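Local structure of K5 lyase (Enterobacteria phage k1-5, 2X3H) at residues A350-F355 against T373-F378; P368-T373 against G393-L398. The protein probably cleaves the glycosaminoglycan-like K5 capsular polysaccharide by an elimination (lyase) reaction, as part of a phage tail spike. One frame throughout, in Å; residues are numbered along the deposited sequence.

Overall arrangement
Both contacts lie towards the end of a long parallel beta-helix. From the N terminus, strand 349-355 comes first and turns a corner at I352. The chain then returns through strand 363-369, passes the turn at 368-373 and enters strand 376-378. Contact 1 closes this coil by laying 373-378 beside 350-355. The chain next runs through strand 386-389 into the loop at 393-398, and contact 2 closes that loop back on 368-373. The segments alternate along the chain, so the two closures cross rather than nest. They share T373 and touch directly, with Y370 packed on A350 and R395 packed on V375. Contact 2 also reaches the second subunit.

Contact 1 of 2, residues A350-F355 against T373-F378; sequences ATIARF and TGVITF
F355 and F378 lie side by side on neighbouring parallel strands and point the same way. Their planes differ by 30°, but the rings are slid apart and barely overlap. The nearest atoms are F355 CD1 and F378 CD1, 3.6 Å apart. I376 CG2 fits the notch between them. It lies over one face of the F378 ring, toward the rim, and I376 CG2 is 4.2 Å from F355 CE1 at the edge of that ring. V387, on strand 386-389 of another face of the coil, packs on F355 and I376.

The other face of the sheet carries R354 and T377. T351, from before the corner, crosses T377 at about a right angle. Its chi1 (-58°) sets OG1 anti to the carbonyl carbon and CG2 anti to the backbone N. T351 CG2 comes within 3.5 Å of T377 OG1. A water bridges T351 OG1 and T377 OG1. R354 stretches out fully past T377 to a salt bridge with E379.

T377 is gripped through its backbone: T377 N donates to A353 O, and T377 O accepts from F355 N at 2.8 Å.

At the corner, I352 N donates to V375 O at 2.7 Å. I352 CG2 rests against V375 CG1 at 3.6 Å. G374 CA lies 3.2 Å from A350 O in a CA-H...O contact. Parallel strands of successive coils in register, with a phenylalanine pair side by side between them, are characteristic of the parallel beta-helix.

Contact 2 of 2, residues P368-T373 against G393-L398; sequences PSYSAT and GRRNDL
G393 packs its CA against P368 O, 3.8 Å away, where a loop of the parallel beta-helix folds back over the turn before it. That turn holds an inverse gamma turn centred on S369, with a weak bond from Y370 N to P368 O. G393 has a positive phi (66°), a backbone shape that favours glycine, and its CA lies against the turn.

R394 follows. Its N donates to a water that in turn donates to Y370 O. The R394 side chain makes no contact with 368-373; its NH1 forms a salt bridge with D327 of the second subunit.

R395 carries most of the contact. Its chain is extended from CG to NE and points the guanidinium into a curl of backbone carbonyls. R395 NH1 donates to P368 O at 2.9 Å, in the carbonyl plane and at 154°. It also bonds to P392 O. The proline ring lies alongside, with P368 CG 3.8 Å from R395 NH1. R395 NH2 donates to A372 O at 2.9 Å, nearly along the C=O axis, though A372 O is tilted from the guanidinium plane. The same R395 NH2 bonds weakly to Y370 O at 3.0 Å. The guanidinium stands almost perpendicular to the Y370 ring (83°), with R395 NH2 3.4 Å from Y370 CE1. Y370 OH is itself held by G374 O. Several bonds thus fix the rotation of the R395 group. The last comes through a water in the guanidinium plane, which accepts from R395 NE at 2.9 Å and donates to T373 O at 2.6 Å.

Contact 1 of 2, residues A350-F355 against T373-F378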
ATOM      1  N   ALA A 350      -7.210 -22.828   8.271  1.00  5.94           N
ATOM      2  CA  ALA A 350      -6.839 -21.481   7.857  1.00  6.07           C
ATOM      3  C   ALA A 350      -5.471 -21.514   7.182  1.00  6.12           C
ATOM      4  O   ALA A 350      -4.561 -22.223   7.624  1.00  6.27           O
ATOM      5  CB  ALA A 350      -6.803 -20.535   9.063  1.00  6.97           C
ATOM      6  N   THR A 351      -5.335 -20.734   6.112  1.00  6.06           N
ATOM      7  CA  THR A 351      -4.059 -20.548   5.434  1.00  6.59           C
ATOM      8  C   THR A 351      -4.038 -19.128   4.876  1.00  6.23           C
ATOM      9  O   THR A 351      -4.763 -18.837   3.931  1.00  7.08           O
ATOM     10  CB  THR A 351      -3.918 -21.540   4.252  1.00  7.04           C
ATOM     11  OG1 THR A 351      -4.026 -22.886   4.732  1.00  9.26           O
ATOM     12  CG2 THR A 351      -2.564 -21.373   3.562  1.00  9.63           C
ATOM     13  N   ILE A 352      -3.242 -18.225   5.449  1.00  5.00           N
ATOM     14  CA  ILE A 352      -3.272 -16.831   4.977  1.00  4.92           C
ATOM     15  C   ILE A 352      -2.541 -16.643   3.640  1.00  5.10           C
ATOM     16  O   ILE A 352      -2.910 -15.773   2.833  1.00  5.36           O
ATOM     17  CB  ILE A 352      -2.774 -15.834   6.070  1.00  4.82           C
ATOM     18  CG1 ILE A 352      -3.117 -14.384   5.707  1.00  5.23           C
ATOM     19  CG2 ILE A 352      -1.280 -15.977   6.322  1.00  6.11           C
ATOM     20  CD1 ILE A 352      -3.072 -13.444   6.884  1.00  4.71           C
ATOM     21  N   ALA A 353      -1.517 -17.465   3.413  1.00  4.68           N
ATOM     22  CA  ALA A 353      -0.801 -17.453   2.134  1.00  4.23           C
ATOM     23  C   ALA A 353      -0.436 -18.891   1.786  1.00  5.04           C
ATOM     24  O   ALA A 353       0.193 -19.587   2.587  1.00  5.94           O
ATOM     25  CB  ALA A 353       0.460 -16.586   2.237  1.00  5.51           C
ATOM     26  N   ARG A 354      -0.833 -19.324   0.592  1.00  5.18           N
ATOM     27  CA  ARG A 354      -0.578 -20.686   0.128  1.00  5.21           C
ATOM     28  C   ARG A 354       0.218 -20.638  -1.161  1.00  5.24           C
ATOM     29  O   ARG A 354      -0.215 -20.009  -2.125  1.00  5.32           O
ATOM     30  CB  ARG A 354      -1.908 -21.427  -0.094  1.00  5.94           C
ATOM     31  CG  ARG A 354      -1.739 -22.834  -0.634  1.00  6.06           C
ATOM     32  CD  ARG A 354      -3.089 -23.566  -0.691  1.00  7.52           C
ATOM     33  NE  ARG A 354      -2.959 -24.933  -1.188  1.00  9.65           N
ATOM     34  CZ  ARG A 354      -3.951 -25.819  -1.198  1.00 10.88           C
ATOM     35  NH1 ARG A 354      -5.154 -25.494  -0.719  1.00 10.54           N
ATOM     36  NH2 ARG A 354      -3.735 -27.036  -1.684  1.00 11.95           N
ATOM     37  N   PHE A 355       1.383 -21.286  -1.158  1.00  4.51           N
ATOM     38  CA  PHE A 355       2.279 -21.282  -2.301  1.00  4.87           C
ATOM     39  C   PHE A 355       2.160 -22.632  -2.968  1.00  5.38           C
ATOM     40  O   PHE A 355       2.673 -23.645  -2.480  1.00  5.38           O
ATOM     41  CB  PHE A 355       3.708 -20.941  -1.847  1.00  5.38           C
ATOM     42  CG  PHE A 355       3.797 -19.577  -1.197  1.00  5.41           C
ATOM     43  CD1 PHE A 355       3.555 -19.431   0.158  1.00  5.44           C
ATOM     44  CD2 PHE A 355       4.072 -18.444  -1.946  1.00  6.39           C
ATOM     45  CE1 PHE A 355       3.603 -18.157   0.753  1.00  6.28           C
ATOM     46  CE2 PHE A 355       4.123 -17.185  -1.365  1.00  6.23           C
ATOM     47  CZ  PHE A 355       3.890 -17.046  -0.012  1.00  6.56           C
ATOM     48  N   THR A 373      -4.769 -22.532  13.862  1.00  7.06           N
ATOM     49  CA  THR A 373      -3.314 -22.786  13.871  1.00  8.23           C
ATOM     50  C   THR A 373      -2.598 -22.590  12.535  1.00  7.37           C
ATOM     51  O   THR A 373      -1.422 -22.241  12.516  1.00  8.22           O
ATOM     52  CB  THR A 373      -2.987 -24.183  14.404  1.00 10.04           C
ATOM     53  OG1 THR A 373      -3.533 -25.167  13.524  1.00 12.47           O
ATOM     54  CG2 THR A 373      -3.559 -24.358  15.807  1.00 11.46           C
ATOM     55  N   GLY A 374      -3.288 -22.811  11.424  1.00  7.13           N
ATOM     56  CA  GLY A 374      -2.630 -22.707  10.124  1.00  6.36           C
ATOM     57  C   GLY A 374      -2.366 -21.261   9.746  1.00  5.82           C
ATOM     58  O   GLY A 374      -3.231 -20.395   9.930  1.00  7.04           O
ATOM     59  N   VAL A 375      -1.177 -20.998   9.210  1.00  6.19           N
ATOM     60  CA  VAL A 375      -0.842 -19.656   8.732  1.00  5.63           C
ATOM     61  C   VAL A 375      -0.255 -19.717   7.309  1.00  5.32           C
ATOM     62  O   VAL A 375      -0.864 -19.225   6.368  1.00  6.23           O
ATOM     63  CB  VAL A 375       0.136 -18.901   9.682  1.00  5.82           C
ATOM     64  CG1 VAL A 375       0.434 -17.514   9.128  1.00  6.08           C
ATOM     65  CG2 VAL A 375      -0.446 -18.790  11.099  1.00  6.21           C
ATOM     66  N   ILE A 376       0.911 -20.352   7.150  1.00  5.00           N
ATOM     67  CA  ILE A 376       1.560 -20.437   5.828  1.00  6.01           C
ATOM     68  C   ILE A 376       1.607 -21.870   5.320  1.00  6.24           C
ATOM     69  O   ILE A 376       1.890 -22.793   6.098  1.00  6.22           O
ATOM     70  CB  ILE A 376       3.009 -19.884   5.889  1.00  6.65           C
ATOM     71  CG1 ILE A 376       3.004 -18.435   6.363  1.00  8.41           C
ATOM     72  CG2 ILE A 376       3.688 -19.939   4.522  1.00  6.88           C
ATOM     73  CD1 ILE A 376       4.344 -17.975   6.947  1.00 11.60           C
ATOM     74  N   THR A 377       1.340 -22.065   4.022  1.00  5.88           N
ATOM     75  CA  THR A 377       1.562 -23.373   3.383  1.00  6.06           C
ATOM     76  C   THR A 377       2.521 -23.225   2.209  1.00  5.91           C
ATOM     77  O   THR A 377       2.226 -22.488   1.259  1.00  6.63           O
ATOM     78  CB  THR A 377       0.245 -24.011   2.879  1.00  7.40           C
ATOM     79  OG1 THR A 377      -0.615 -24.303   3.995  1.00  9.43           O
ATOM     80  CG2 THR A 377       0.547 -25.287   2.104  1.00  7.15           C
ATOM     81  N   PHE A 378       3.663 -23.906   2.305  1.00  5.58           N
ATOM     82  CA  PHE A 378       4.633 -23.993   1.213  1.00  5.24           C
ATOM     83  C   PHE A 378       4.495 -25.406   0.664  1.00  5.23           C
ATOM     84  O   PHE A 378       4.840 -26.372   1.357  1.00  5.47           O
ATOM     85  CB  PHE A 378       6.072 -23.837   1.726  1.00  5.01           C
ATOM     86  CG  PHE A 378       6.408 -22.472   2.263  1.00  3.91           C
ATOM     87  CD1 PHE A 378       6.289 -21.336   1.465  1.00  3.67           C
ATOM     88  CD2 PHE A 378       6.902 -22.335   3.544  1.00  4.29           C
ATOM     89  CE1 PHE A 378       6.626 -20.083   1.945  1.00  3.54           C
ATOM     90  CE2 PHE A 378       7.256 -21.080   4.038  1.00  4.15           C
ATOM     91  CZ  PHE A 378       7.110 -19.953   3.237  1.00  3.74           C
TER
HETATM   92  O   HOH W   1      -5.795 -24.325  10.546  1.00  8.69           O
HETATM   93  O   HOH W   2      -1.657 -23.143   6.115  1.00 20.35           O

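Contact 2 of 2, residues P368-T373 against G393-L398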
ATOM      1  N   PRO A 368      -2.100 -12.605  10.186  1.00  4.70           N
ATOM      2  CA  PRO A 368      -3.013 -13.688  10.593  1.00  4.77           C
ATOM      3  C   PRO A 368      -3.679 -13.371  11.943  1.00  5.77           C
ATOM      4  O   PRO A 368      -3.347 -13.961  12.977  1.00  6.44           O
ATOM      5  CB  PRO A 368      -2.089 -14.910  10.676  1.00  5.35           C
ATOM      6  CG  PRO A 368      -0.745 -14.313  11.086  1.00  5.14           C
ATOM      7  CD  PRO A 368      -0.676 -12.977  10.351  1.00  5.22           C
ATOM      8  N   SER A 369      -4.610 -12.420  11.906  1.00  5.94           N
ATOM      9  CA  SER A 369      -5.321 -11.973  13.109  1.00  6.90           C
ATOM     10  C   SER A 369      -6.470 -12.923  13.450  1.00  6.68           C
ATOM     11  O   SER A 369      -7.655 -12.558  13.407  1.00  6.98           O
ATOM     12  CB  SER A 369      -5.819 -10.542  12.904  1.00  7.68           C
ATOM     13  OG  SER A 369      -4.716  -9.686  12.594  1.00  9.66           O
ATOM     14  N   TYR A 370      -6.104 -14.157  13.767  1.00  6.32           N
ATOM     15  CA  TYR A 370      -7.069 -15.201  14.075  1.00  5.35           C
ATOM     16  C   TYR A 370      -6.389 -16.302  14.886  1.00  6.09           C
ATOM     17  O   TYR A 370      -5.147 -16.404  14.903  1.00  5.74           O
ATOM     18  CB  TYR A 370      -7.672 -15.762  12.783  1.00  5.03           C
ATOM     19  CG  TYR A 370      -6.667 -16.336  11.797  1.00  5.02           C
ATOM     20  CD1 TYR A 370      -6.087 -17.585  12.011  1.00  5.27           C
ATOM     21  CD2 TYR A 370      -6.327 -15.641  10.634  1.00  5.71           C
ATOM     22  CE1 TYR A 370      -5.175 -18.122  11.104  1.00  5.63           C
ATOM     23  CE2 TYR A 370      -5.415 -16.168   9.721  1.00  5.01           C
ATOM     24  CZ  TYR A 370      -4.847 -17.397   9.955  1.00  5.46           C
ATOM     25  OH  TYR A 370      -3.958 -17.928   9.052  1.00  6.03           O
ATOM     26  N   SER A 371      -7.192 -17.130  15.543  1.00  6.62           N
ATOM     27  CA  SER A 371      -6.653 -18.147  16.459  1.00  6.95           C
ATOM     28  C   SER A 371      -6.413 -19.537  15.857  1.00  6.76           C
ATOM     29  O   SER A 371      -5.696 -20.359  16.446  1.00  7.69           O
ATOM     30  CB  SER A 371      -7.525 -18.251  17.711  1.00  8.79           C
ATOM     31  OG  SER A 371      -8.815 -18.754  17.395  1.00  9.51           O
ATOM     32  N   ALA A 372      -7.021 -19.828  14.703  1.00  6.05           N
ATOM     33  CA  ALA A 372      -6.742 -21.094  14.013  1.00  6.45           C
ATOM     34  C   ALA A 372      -5.230 -21.282  13.825  1.00  7.12           C
ATOM     35  O   ALA A 372      -4.493 -20.305  13.625  1.00  7.55           O
ATOM     36  CB  ALA A 372      -7.466 -21.141  12.662  1.00  7.98           C
ATOM     37  N   THR A 373      -4.769 -22.532  13.862  1.00  7.06           N
ATOM     38  CA  THR A 373      -3.314 -22.786  13.871  1.00  8.23           C
ATOM     39  C   THR A 373      -2.598 -22.590  12.535  1.00  7.37           C
ATOM     40  O   THR A 373      -1.422 -22.241  12.516  1.00  8.22           O
ATOM     41  CB  THR A 373      -2.987 -24.183  14.404  1.00 10.04           C
ATOM     42  OG1 THR A 373      -3.533 -25.167  13.524  1.00 12.47           O
ATOM     43  CG2 THR A 373      -3.559 -24.358  15.807  1.00 11.46           C
ATOM     44  N   GLY A 393      -0.671 -11.938  15.351  1.00  6.52           N
ATOM     45  CA  GLY A 393      -1.916 -12.212  16.079  1.00  6.90           C
ATOM     46  C   GLY A 393      -1.574 -12.459  17.540  1.00  7.53           C
ATOM     47  O   GLY A 393      -0.797 -11.689  18.119  1.00  8.62           O
ATOM     48  N   ARG A 394      -2.125 -13.530  18.133  1.00  7.18           N
ATOM     49  CA  ARG A 394      -1.810 -13.851  19.546  1.00  6.57           C
ATOM     50  C   ARG A 394      -0.644 -14.823  19.692  1.00  6.45           C
ATOM     51  O   ARG A 394      -0.329 -15.262  20.802  1.00  7.78           O
ATOM     52  CB  ARG A 394      -3.025 -14.436  20.279  1.00  7.63           C
ATOM     53  CG  ARG A 394      -4.281 -13.560  20.246  1.00  7.70           C
ATOM     54  CD  ARG A 394      -4.054 -12.206  20.876  1.00  7.78           C
ATOM     55  NE  ARG A 394      -5.240 -11.349  20.776  1.00  8.20           N
ATOM     56  CZ  ARG A 394      -5.554 -10.635  19.697  1.00  8.26           C
ATOM     57  NH1 ARG A 394      -4.777 -10.674  18.620  1.00  8.26           N
ATOM     58  NH2 ARG A 394      -6.642  -9.871  19.698  1.00  7.43           N
ATOM     59  N   ARG A 395      -0.010 -15.175  18.582  1.00  4.97           N
ATOM     60  CA  ARG A 395       1.095 -16.137  18.640  1.00  5.56           C
ATOM     61  C   ARG A 395       2.350 -15.481  19.221  1.00  6.23           C
ATOM     62  O   ARG A 395       2.635 -14.317  18.945  1.00  6.75           O
ATOM     63  CB  ARG A 395       1.404 -16.693  17.253  1.00  5.32           C
ATOM     64  CG  ARG A 395       0.217 -17.379  16.621  1.00  5.68           C
ATOM     65  CD  ARG A 395       0.436 -17.645  15.134  1.00  5.65           C
ATOM     66  NE  ARG A 395      -0.806 -18.128  14.541  1.00  5.44           N
ATOM     67  CZ  ARG A 395      -1.821 -17.352  14.160  1.00  6.35           C
ATOM     68  NH1 ARG A 395      -1.752 -16.026  14.286  1.00  5.59           N
ATOM     69  NH2 ARG A 395      -2.920 -17.916  13.642  1.00  6.73           N
ATOM     70  N   ASN A 396       3.096 -16.249  20.012  1.00  7.26           N
ATOM     71  CA  ASN A 396       4.357 -15.779  20.612  1.00  7.98           C
ATOM     72  C   ASN A 396       5.599 -16.395  19.954  1.00  7.81           C
ATOM     73  O   ASN A 396       6.726 -15.981  20.244  1.00  8.55           O
ATOM     74  CB  ASN A 396       4.397 -16.098  22.112  1.00  8.86           C
ATOM     75  CG  ASN A 396       3.314 -15.381  22.903  1.00 10.34           C
ATOM     76  OD1 ASN A 396       2.973 -14.242  22.622  1.00 11.09           O
ATOM     77  ND2 ASN A 396       2.783 -16.054  23.910  1.00 12.78           N
ATOM     78  N   ASP A 397       5.390 -17.362  19.064  1.00  7.89           N
ATOM     79  CA  ASP A 397       6.484 -18.138  18.468  1.00  8.96           C
ATOM     80  C   ASP A 397       5.903 -18.865  17.264  1.00  8.76           C
ATOM     81  O   ASP A 397       4.940 -19.616  17.402  1.00 10.55           O
ATOM     82  CB  ASP A 397       6.981 -19.146  19.522  1.00  9.74           C
ATOM     83  CG  ASP A 397       8.138 -20.035  19.049  1.00 11.99           C
ATOM     84  OD1 ASP A 397       8.467 -20.092  17.846  1.00 10.61           O
ATOM     85  OD2 ASP A 397       8.710 -20.738  19.927  1.00 13.11           O
ATOM     86  N   LEU A 398       6.453 -18.632  16.075  1.00  7.77           N
ATOM     87  CA  LEU A 398       5.880 -19.252  14.886  1.00  8.51           C
ATOM     88  C   LEU A 398       6.220 -20.731  14.768  1.00  7.96           C
ATOM     89  O   LEU A 398       5.739 -21.393  13.860  1.00  7.99           O
ATOM     90  CB  LEU A 398       6.294 -18.511  13.613  1.00 10.48           C
ATOM     91  CG  LEU A 398       5.743 -17.096  13.390  1.00 11.13           C
ATOM     92  CD1 LEU A 398       5.905 -16.721  11.955  1.00 10.60           C
ATOM     93  CD2 LEU A 398       4.289 -16.947  13.804  1.00 11.37           C
TER
HETATM   94  O   HOH W   3      -3.727 -15.537  17.135  1.00 16.21           O
HETATM   95  O   HOH W   4      -0.387 -20.974  14.541  1.00  9.61           O